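Local coordinates for protein ethylbenzene dehydrogenase alpha-subunit (Aromatoleum aromaticum, PDB 2IVF) that forms the alpha subunit of a molybdenum enzyme of the molybdopterin oxidoreductase family, holding a molybdenum atom, an iron/sulfur cluster and the ligands MGD and MD1, at residues A[559-564]-A[571-576]; A[567-572]-A[830-835]; A[893-898]-A[970-975]. All coordinates share one frame; numbering follows the deposited sequence.

Interaction 1. Residues A[559-564]-A[571-576]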
# COMPACT_ATOMS: atom_id res chain seq x y z
N LEU A 559 19.70 -26.83 0.97
CA LEU A 559 18.31 -26.70 1.33
C LEU A 559 17.41 -27.46 0.35
O LEU A 559 16.56 -28.26 0.74
CB LEU A 559 17.88 -25.24 1.31
CG LEU A 559 18.43 -24.29 2.39
CD1 LEU A 559 19.90 -24.47 2.64
CD2 LEU A 559 18.12 -22.87 2.06
N TRP A 560 17.62 -27.19 -0.94
CA TRP A 560 16.76 -27.70 -1.99
C TRP A 560 16.86 -29.20 -2.28
O TRP A 560 15.99 -29.74 -2.95
CB TRP A 560 17.00 -26.89 -3.26
CG TRP A 560 16.76 -25.48 -3.09
CD1 TRP A 560 16.07 -24.87 -2.07
CD2 TRP A 560 17.11 -24.44 -4.01
NE1 TRP A 560 15.99 -23.53 -2.29
CE2 TRP A 560 16.61 -23.24 -3.48
CE3 TRP A 560 17.79 -24.41 -5.23
CZ2 TRP A 560 16.82 -22.02 -4.10
CZ3 TRP A 560 18.00 -23.21 -5.84
CH2 TRP A 560 17.50 -22.02 -5.28
N ASN A 561 17.91 -29.86 -1.79
CA ASN A 561 18.03 -31.30 -1.90
C ASN A 561 17.57 -32.01 -0.63
O ASN A 561 17.84 -33.18 -0.44
CB ASN A 561 19.49 -31.70 -2.21
CG ASN A 561 19.93 -31.25 -3.59
OD1 ASN A 561 19.09 -31.05 -4.48
ND2 ASN A 561 21.23 -31.08 -3.78
N ASN A 562 16.94 -31.26 0.29
CA ASN A 562 16.39 -31.85 1.50
C ASN A 562 15.08 -32.54 1.16
O ASN A 562 14.08 -31.88 0.92
CB ASN A 562 16.16 -30.79 2.57
CG ASN A 562 15.81 -31.39 3.94
OD1 ASN A 562 15.46 -32.57 4.05
ND2 ASN A 562 15.96 -30.60 4.99
N LYS A 563 15.09 -33.87 1.14
CA LYS A 563 13.90 -34.63 0.76
C LYS A 563 12.75 -34.44 1.74
O LYS A 563 11.60 -34.60 1.37
CB LYS A 563 14.25 -36.12 0.64
CG LYS A 563 15.13 -36.40 -0.55
CD LYS A 563 15.58 -37.84 -0.63
CE LYS A 563 16.83 -37.91 -1.51
NZ LYS A 563 17.10 -39.27 -2.05
N ALA A 564 13.06 -34.07 2.98
CA ALA A 564 12.02 -33.81 3.99
C ALA A 564 11.15 -32.63 3.58
O ALA A 564 9.96 -32.57 3.96
CB ALA A 564 12.66 -33.56 5.39
N LYS A 571 10.25 -38.90 -6.72
CA LYS A 571 11.09 -40.06 -6.49
C LYS A 571 12.52 -39.65 -6.13
O LYS A 571 13.33 -40.48 -5.71
CB LYS A 571 11.07 -40.97 -7.72
CG LYS A 571 11.66 -40.37 -9.02
CD LYS A 571 11.29 -41.29 -10.21
CE LYS A 571 12.41 -41.45 -11.23
NZ LYS A 571 12.16 -42.67 -12.06
N LYS A 572 12.81 -38.36 -6.28
CA LYS A 572 14.14 -37.84 -5.99
C LYS A 572 14.17 -36.34 -5.78
O LYS A 572 13.17 -35.64 -5.95
CB LYS A 572 15.11 -38.25 -7.10
CG LYS A 572 14.73 -37.75 -8.47
CD LYS A 572 15.43 -38.56 -9.51
CE LYS A 572 15.16 -38.12 -10.93
NZ LYS A 572 16.07 -38.89 -11.86
N SER A 573 15.33 -35.87 -5.34
CA SER A 573 15.54 -34.47 -4.99
C SER A 573 15.65 -33.61 -6.23
O SER A 573 15.95 -34.09 -7.32
CB SER A 573 16.85 -34.27 -4.22
OG SER A 573 17.97 -34.78 -4.98
N PHE A 574 15.44 -32.33 -5.99
CA PHE A 574 15.67 -31.26 -6.95
C PHE A 574 16.97 -31.47 -7.71
O PHE A 574 16.96 -31.45 -8.92
CB PHE A 574 15.75 -29.92 -6.24
CG PHE A 574 16.07 -28.79 -7.16
CD1 PHE A 574 15.07 -28.17 -7.90
CD2 PHE A 574 17.38 -28.36 -7.33
CE1 PHE A 574 15.37 -27.17 -8.77
CE2 PHE A 574 17.69 -27.32 -8.21
CZ PHE A 574 16.68 -26.74 -8.93
N GLY A 575 18.07 -31.67 -7.01
CA GLY A 575 19.38 -31.80 -7.67
C GLY A 575 19.56 -33.05 -8.51
O GLY A 575 20.31 -33.05 -9.51
N ALA A 576 18.90 -34.12 -8.08
CA ALA A 576 18.82 -35.35 -8.84
C ALA A 576 18.04 -35.17 -10.14
O ALA A 576 18.46 -35.63 -11.20
CB ALA A 576 18.21 -36.45 -7.99
O HOH W 1 13.77 -30.96 -3.65
O HOH W 2 17.79 -37.80 -4.64
O HOH W 3 15.62 -40.58 -4.16
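W560 turns the edge of its six-membered ring toward the face of the F574 ring, a T-shaped pair with centroids 5.7 Å apart and planes at 70°. The two side chains lie side by side and point the same way, W560 CE3 coming within 4.2 Å of F574 CE2. P940 touches both residues, and W560 NE1 donates to I937 O, so the indole is held at its polar end as well. Next along the chain, N561 leaves helical geometry; its CG stands anti to the carbonyl carbon, and the amide reaches across to G575. Its OD1, at the edge of the F574 ring, accepts from G575 N at 2.8 Å; the bond is bent (136° at the hydrogen), and the donor is tilted 26° from the carbonyl plane. N561 ND2 bonds to Y551 OH, which helps fix the rotation of the amide. S573 fills the N-cap position, its OG taking a weak bond from A576 N at 3.3 Å. Two backbone N-H groups of the first helical turn thus meet side-chain oxygens, one local and weakly bonded, one from the other segment. Water joins the backbones too, linking W560 O with F574 N, while two more waters tie K563 NZ to S573 N and K571 O. The contact is typical of a helix N-terminus with a serine N-cap, here packed against the end of the preceding helix 557-560.

Interaction 2. Residues A[567-572]-A[830-835]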
# COMPACT_ATOMS: atom_id res chain seq x y z
N ASP A 567 8.14 -32.47 -2.19
CA ASP A 567 6.89 -33.22 -2.43
C ASP A 567 7.19 -34.73 -2.34
O ASP A 567 8.01 -35.23 -3.11
CB ASP A 567 6.37 -32.83 -3.83
CG ASP A 567 5.24 -33.70 -4.34
OD1 ASP A 567 4.55 -34.33 -3.53
OD2 ASP A 567 5.03 -33.69 -5.60
N PRO A 568 6.55 -35.45 -1.40
CA PRO A 568 6.82 -36.87 -1.21
C PRO A 568 6.41 -37.78 -2.36
O PRO A 568 6.79 -38.95 -2.35
CB PRO A 568 6.02 -37.25 0.04
CG PRO A 568 5.18 -36.10 0.39
CD PRO A 568 5.53 -34.94 -0.46
N ALA A 569 5.64 -37.27 -3.31
CA ALA A 569 5.28 -37.99 -4.52
C ALA A 569 6.43 -38.01 -5.51
O ALA A 569 6.35 -38.71 -6.53
CB ALA A 569 4.03 -37.37 -5.17
N LEU A 570 7.48 -37.22 -5.25
CA LEU A 570 8.61 -37.20 -6.15
C LEU A 570 9.59 -38.31 -5.73
O LEU A 570 9.72 -38.63 -4.55
CB LEU A 570 9.27 -35.80 -6.18
CG LEU A 570 8.41 -34.60 -6.61
CD1 LEU A 570 9.25 -33.29 -6.62
CD2 LEU A 570 7.70 -34.74 -7.99
N LYS A 571 10.25 -38.90 -6.72
CA LYS A 571 11.09 -40.06 -6.49
C LYS A 571 12.52 -39.65 -6.13
O LYS A 571 13.33 -40.48 -5.71
CB LYS A 571 11.07 -40.97 -7.72
CG LYS A 571 11.66 -40.37 -9.02
CD LYS A 571 11.29 -41.29 -10.21
CE LYS A 571 12.41 -41.45 -11.23
NZ LYS A 571 12.16 -42.67 -12.06
N LYS A 572 12.81 -38.36 -6.28
CA LYS A 572 14.14 -37.84 -5.99
C LYS A 572 14.17 -36.34 -5.78
O LYS A 572 13.17 -35.64 -5.95
CB LYS A 572 15.11 -38.25 -7.10
CG LYS A 572 14.73 -37.75 -8.47
CD LYS A 572 15.43 -38.56 -9.51
CE LYS A 572 15.16 -38.12 -10.93
NZ LYS A 572 16.07 -38.89 -11.86
N THR A 830 -4.43 -31.97 -10.21
CA THR A 830 -4.61 -32.81 -9.06
C THR A 830 -4.24 -31.99 -7.85
O THR A 830 -3.52 -30.99 -7.99
CB THR A 830 -3.74 -34.05 -9.12
OG1 THR A 830 -4.21 -34.98 -8.14
CG2 THR A 830 -2.27 -33.68 -8.86
N HIS A 831 -4.75 -32.39 -6.70
CA HIS A 831 -4.43 -31.71 -5.45
C HIS A 831 -3.26 -32.43 -4.74
O HIS A 831 -3.26 -33.67 -4.57
CB HIS A 831 -5.62 -31.73 -4.49
CG HIS A 831 -5.25 -31.25 -3.12
ND1 HIS A 831 -4.65 -30.02 -2.92
CD2 HIS A 831 -5.28 -31.86 -1.92
CE1 HIS A 831 -4.37 -29.89 -1.64
NE2 HIS A 831 -4.75 -30.98 -1.01
N LYS A 832 -2.24 -31.64 -4.42
CA LYS A 832 -1.16 -32.07 -3.53
C LYS A 832 -1.03 -31.05 -2.46
O LYS A 832 -0.97 -29.87 -2.76
CB LYS A 832 0.18 -32.18 -4.25
CG LYS A 832 0.28 -33.38 -5.23
CD LYS A 832 1.69 -33.45 -5.89
CE LYS A 832 1.92 -34.65 -6.81
NZ LYS A 832 3.33 -34.61 -7.29
N ASP A 833 -0.97 -31.50 -1.21
CA ASP A 833 -0.74 -30.56 -0.13
C ASP A 833 0.68 -29.99 -0.20
O ASP A 833 1.62 -30.58 -0.76
CB ASP A 833 -1.16 -31.11 1.23
CG ASP A 833 -2.72 -31.00 1.45
OD1 ASP A 833 -3.35 -32.02 1.71
OD2 ASP A 833 -3.32 -29.89 1.33
N THR A 834 0.82 -28.75 0.26
CA THR A 834 2.13 -28.13 0.33
C THR A 834 3.12 -29.06 0.98
O THR A 834 2.80 -29.66 2.02
CB THR A 834 2.06 -26.89 1.21
OG1 THR A 834 0.86 -26.17 0.90
CG2 THR A 834 3.32 -26.02 1.01
N PRO A 835 4.31 -29.22 0.39
CA PRO A 835 5.36 -29.96 1.08
C PRO A 835 5.66 -29.36 2.45
O PRO A 835 5.42 -28.18 2.67
CB PRO A 835 6.53 -29.79 0.14
CG PRO A 835 5.92 -29.73 -1.18
CD PRO A 835 4.76 -28.81 -0.95
O HOH W 4 3.55 -32.15 -1.89
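An Asx turn inside a type I beta turn shapes the loop at D567, and the same aspartate reaches across to K832 in a salt bridge. D567 CG stands anti to its backbone N (chi1 169°), and OD1 accepts from A569 N at 3.1 Å, met from above the carboxylate plane, while the backbone bond from L570 N to D567 O closes the turn. The other oxygen, OD2, offers its syn lone pair to K832 NZ at 2.6 Å. The lysine chain, extended beyond CG, crosses the aspartate side chain at about a right angle, with K832 CD passing 3.4 Å from D567 OD2. A569 CB then flanks the ammonium, 3.5 Å from K832 NZ, an apolar neighbour beside the charge. K832 NZ also forms a salt bridge with E826 and a hydrogen bond to A824 O; with two carboxylates beside it, the lysine is probably kept protonated. Water 4 donates to D567 OD1 at 2.9 Å and to D833 O, a water-mediated link between the two loops. At the other end of the contact P835 packs on the backbone of D567, CG lying 3.7 Å from D567 N. The Y452 hydroxyl takes a weak bond from that N-H, and Y452 also touches P835. Each oxygen of the buried carboxylate thus has its own work: one bonds within the turn and to water, the other pairs with lysine. The motif is an aspartate-initiated Asx turn combined with a type I beta turn, here joined by its OD2 to the sequence-distant loop 830-835.

Interaction 3. Residues A[893-898]-A[970-975]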
# COMPACT_ATOMS: atom_id res chain seq x y z
N LYS A 893 8.36 -15.27 18.50
CA LYS A 893 9.33 -15.92 17.63
C LYS A 893 8.57 -16.78 16.65
O LYS A 893 7.66 -17.53 17.03
CB LYS A 893 10.31 -16.82 18.38
CG LYS A 893 11.18 -16.17 19.37
CD LYS A 893 12.06 -15.09 18.78
CE LYS A 893 13.24 -14.80 19.76
NZ LYS A 893 14.06 -13.70 19.28
N LEU A 894 8.90 -16.62 15.37
CA LEU A 894 8.54 -17.58 14.35
C LEU A 894 9.77 -18.41 14.07
O LEU A 894 10.89 -17.87 13.96
CB LEU A 894 8.13 -16.91 13.04
CG LEU A 894 6.74 -16.35 12.75
CD1 LEU A 894 6.11 -15.76 13.96
CD2 LEU A 894 6.81 -15.39 11.53
N PHE A 895 9.59 -19.71 13.95
CA PHE A 895 10.73 -20.54 13.70
C PHE A 895 10.38 -21.84 13.04
O PHE A 895 9.25 -22.32 13.15
CB PHE A 895 11.53 -20.79 15.02
CG PHE A 895 10.79 -21.59 16.07
CD1 PHE A 895 9.85 -20.98 16.90
CD2 PHE A 895 11.04 -22.94 16.22
CE1 PHE A 895 9.20 -21.72 17.85
CE2 PHE A 895 10.37 -23.69 17.18
CZ PHE A 895 9.45 -23.09 17.99
N ASN A 896 11.38 -22.46 12.41
CA ASN A 896 11.20 -23.80 11.93
C ASN A 896 12.54 -24.49 11.98
O ASN A 896 13.42 -24.04 12.73
CB ASN A 896 10.56 -23.82 10.55
CG ASN A 896 11.35 -23.07 9.47
OD1 ASN A 896 12.54 -22.81 9.58
ND2 ASN A 896 10.67 -22.72 8.40
N ASP A 897 12.70 -25.58 11.26
CA ASP A 897 13.93 -26.33 11.34
C ASP A 897 15.14 -25.59 10.77
O ASP A 897 16.27 -25.98 11.03
CB ASP A 897 13.77 -27.72 10.69
CG ASP A 897 12.91 -28.64 11.54
OD1 ASP A 897 12.48 -28.22 12.65
OD2 ASP A 897 12.62 -29.77 11.06
N PHE A 898 14.92 -24.50 10.06
CA PHE A 898 15.99 -23.78 9.41
C PHE A 898 16.44 -22.52 10.12
O PHE A 898 17.62 -22.30 10.24
CB PHE A 898 15.61 -23.45 7.98
CG PHE A 898 16.68 -22.77 7.24
CD1 PHE A 898 17.79 -23.46 6.79
CD2 PHE A 898 16.61 -21.40 7.00
CE1 PHE A 898 18.81 -22.81 6.10
CE2 PHE A 898 17.63 -20.73 6.31
CZ PHE A 898 18.73 -21.43 5.86
N ARG A 970 6.17 -24.16 6.72
CA ARG A 970 5.83 -24.46 8.08
C ARG A 970 6.63 -23.63 9.06
O ARG A 970 7.85 -23.55 8.97
CB ARG A 970 6.10 -25.93 8.37
CG ARG A 970 5.25 -26.90 7.55
CD ARG A 970 3.77 -26.55 7.55
NE ARG A 970 2.90 -27.56 6.92
CZ ARG A 970 2.35 -28.61 7.56
NH1 ARG A 970 2.55 -28.84 8.86
NH2 ARG A 970 1.56 -29.46 6.91
N VAL A 971 5.93 -23.07 10.04
CA VAL A 971 6.56 -22.41 11.16
C VAL A 971 5.86 -22.80 12.45
O VAL A 971 4.71 -23.18 12.42
CB VAL A 971 6.54 -20.90 11.03
CG1 VAL A 971 7.30 -20.50 9.77
CG2 VAL A 971 5.09 -20.33 11.06
N SER A 972 6.61 -22.75 13.54
CA SER A 972 6.06 -22.78 14.90
C SER A 972 6.09 -21.34 15.43
O SER A 972 6.87 -20.54 14.97
CB SER A 972 6.92 -23.69 15.76
OG SER A 972 6.52 -25.05 15.65
N ILE A 973 5.23 -21.01 16.38
CA ILE A 973 5.22 -19.68 16.97
C ILE A 973 5.25 -19.81 18.49
O ILE A 973 4.57 -20.65 19.06
CB ILE A 973 3.97 -18.88 16.51
CG1 ILE A 973 3.91 -18.78 15.00
CG2 ILE A 973 3.96 -17.50 17.15
CD1 ILE A 973 2.48 -18.32 14.42
N LYS A 974 6.05 -18.98 19.16
CA LYS A 974 6.00 -18.89 20.60
C LYS A 974 6.11 -17.42 21.01
O LYS A 974 6.61 -16.60 20.24
CB LYS A 974 7.11 -19.74 21.21
CG LYS A 974 8.48 -19.23 20.94
CD LYS A 974 9.48 -20.22 21.50
CE LYS A 974 10.91 -19.72 21.42
NZ LYS A 974 11.78 -20.64 22.29
N LYS A 975 5.68 -17.11 22.22
CA LYS A 975 5.75 -15.74 22.72
C LYS A 975 7.20 -15.35 22.92
O LYS A 975 7.97 -16.16 23.37
CB LYS A 975 5.03 -15.61 24.07
CG LYS A 975 4.82 -14.13 24.47
CD LYS A 975 4.51 -13.99 25.95
CE LYS A 975 4.65 -12.55 26.40
NZ LYS A 975 6.09 -12.14 26.65
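With chi1 at 66°, F895 CG sits between its backbone N and carbonyl carbon, on the side of S972, whose methylene CB meets one ring face in a CH-pi contact, 3.7 Å from the ring centroid and nearest to F895 CZ. K974 takes the same first torsion (67°), and its aliphatic chain runs past the ring and K893, with K974 CD 4.0 Å from F895 CE1. L894 and I973 occupy the other face of the sheet, side by side, L894 CD1 touching I973 CG1 at 3.9 Å. Between the faces the antiparallel strands make two hydrogen-bonded pairs, K893 with K974 and F895 with S972; the bond from S972 N to F895 O is short at 2.7 Å. Where strand 891-895 ends, N896 continues the pairing through its side chain: ND2 donates to R970 O at 3.0 Å, the acceptor lying in the amide plane. N896 ND2 also bonds to L935 O, while OD1 closes an Asx turn with F898 N. The two faces thus differ in chemistry: lysine methylenes and an aromatic ring pack on the more exposed one, aliphatic branches on the buried one, and an asparagine amide takes over from backbone bonding where the chain turns away.

Interactions 1 and 2 are neighbours, centres 12 Å apart, and follow one another on the connection between helices 557-560 and 574-583: they share K571 and K572. Interaction 1 closes this connection on itself, whereas interaction 2 ties its middle to the loop preceding strand 843-846. Interaction 3 comes last along the chain and pairs two strands of the C-terminal sheet of the molybdopterin dinucleotide-binding domain, a family of the double-psi beta-barrel clan. Its centre is 22 Å from that of interaction 1, yet L559 CD1 packs on F898 CE1 at 4.0 Å. Interaction 2 and this touch bring the molybdopterin oxidoreductase region against the C-terminal part; the side chains of W560, P835, L894 and R970 lie about 10 to 12 Å from bound MGD or MD1.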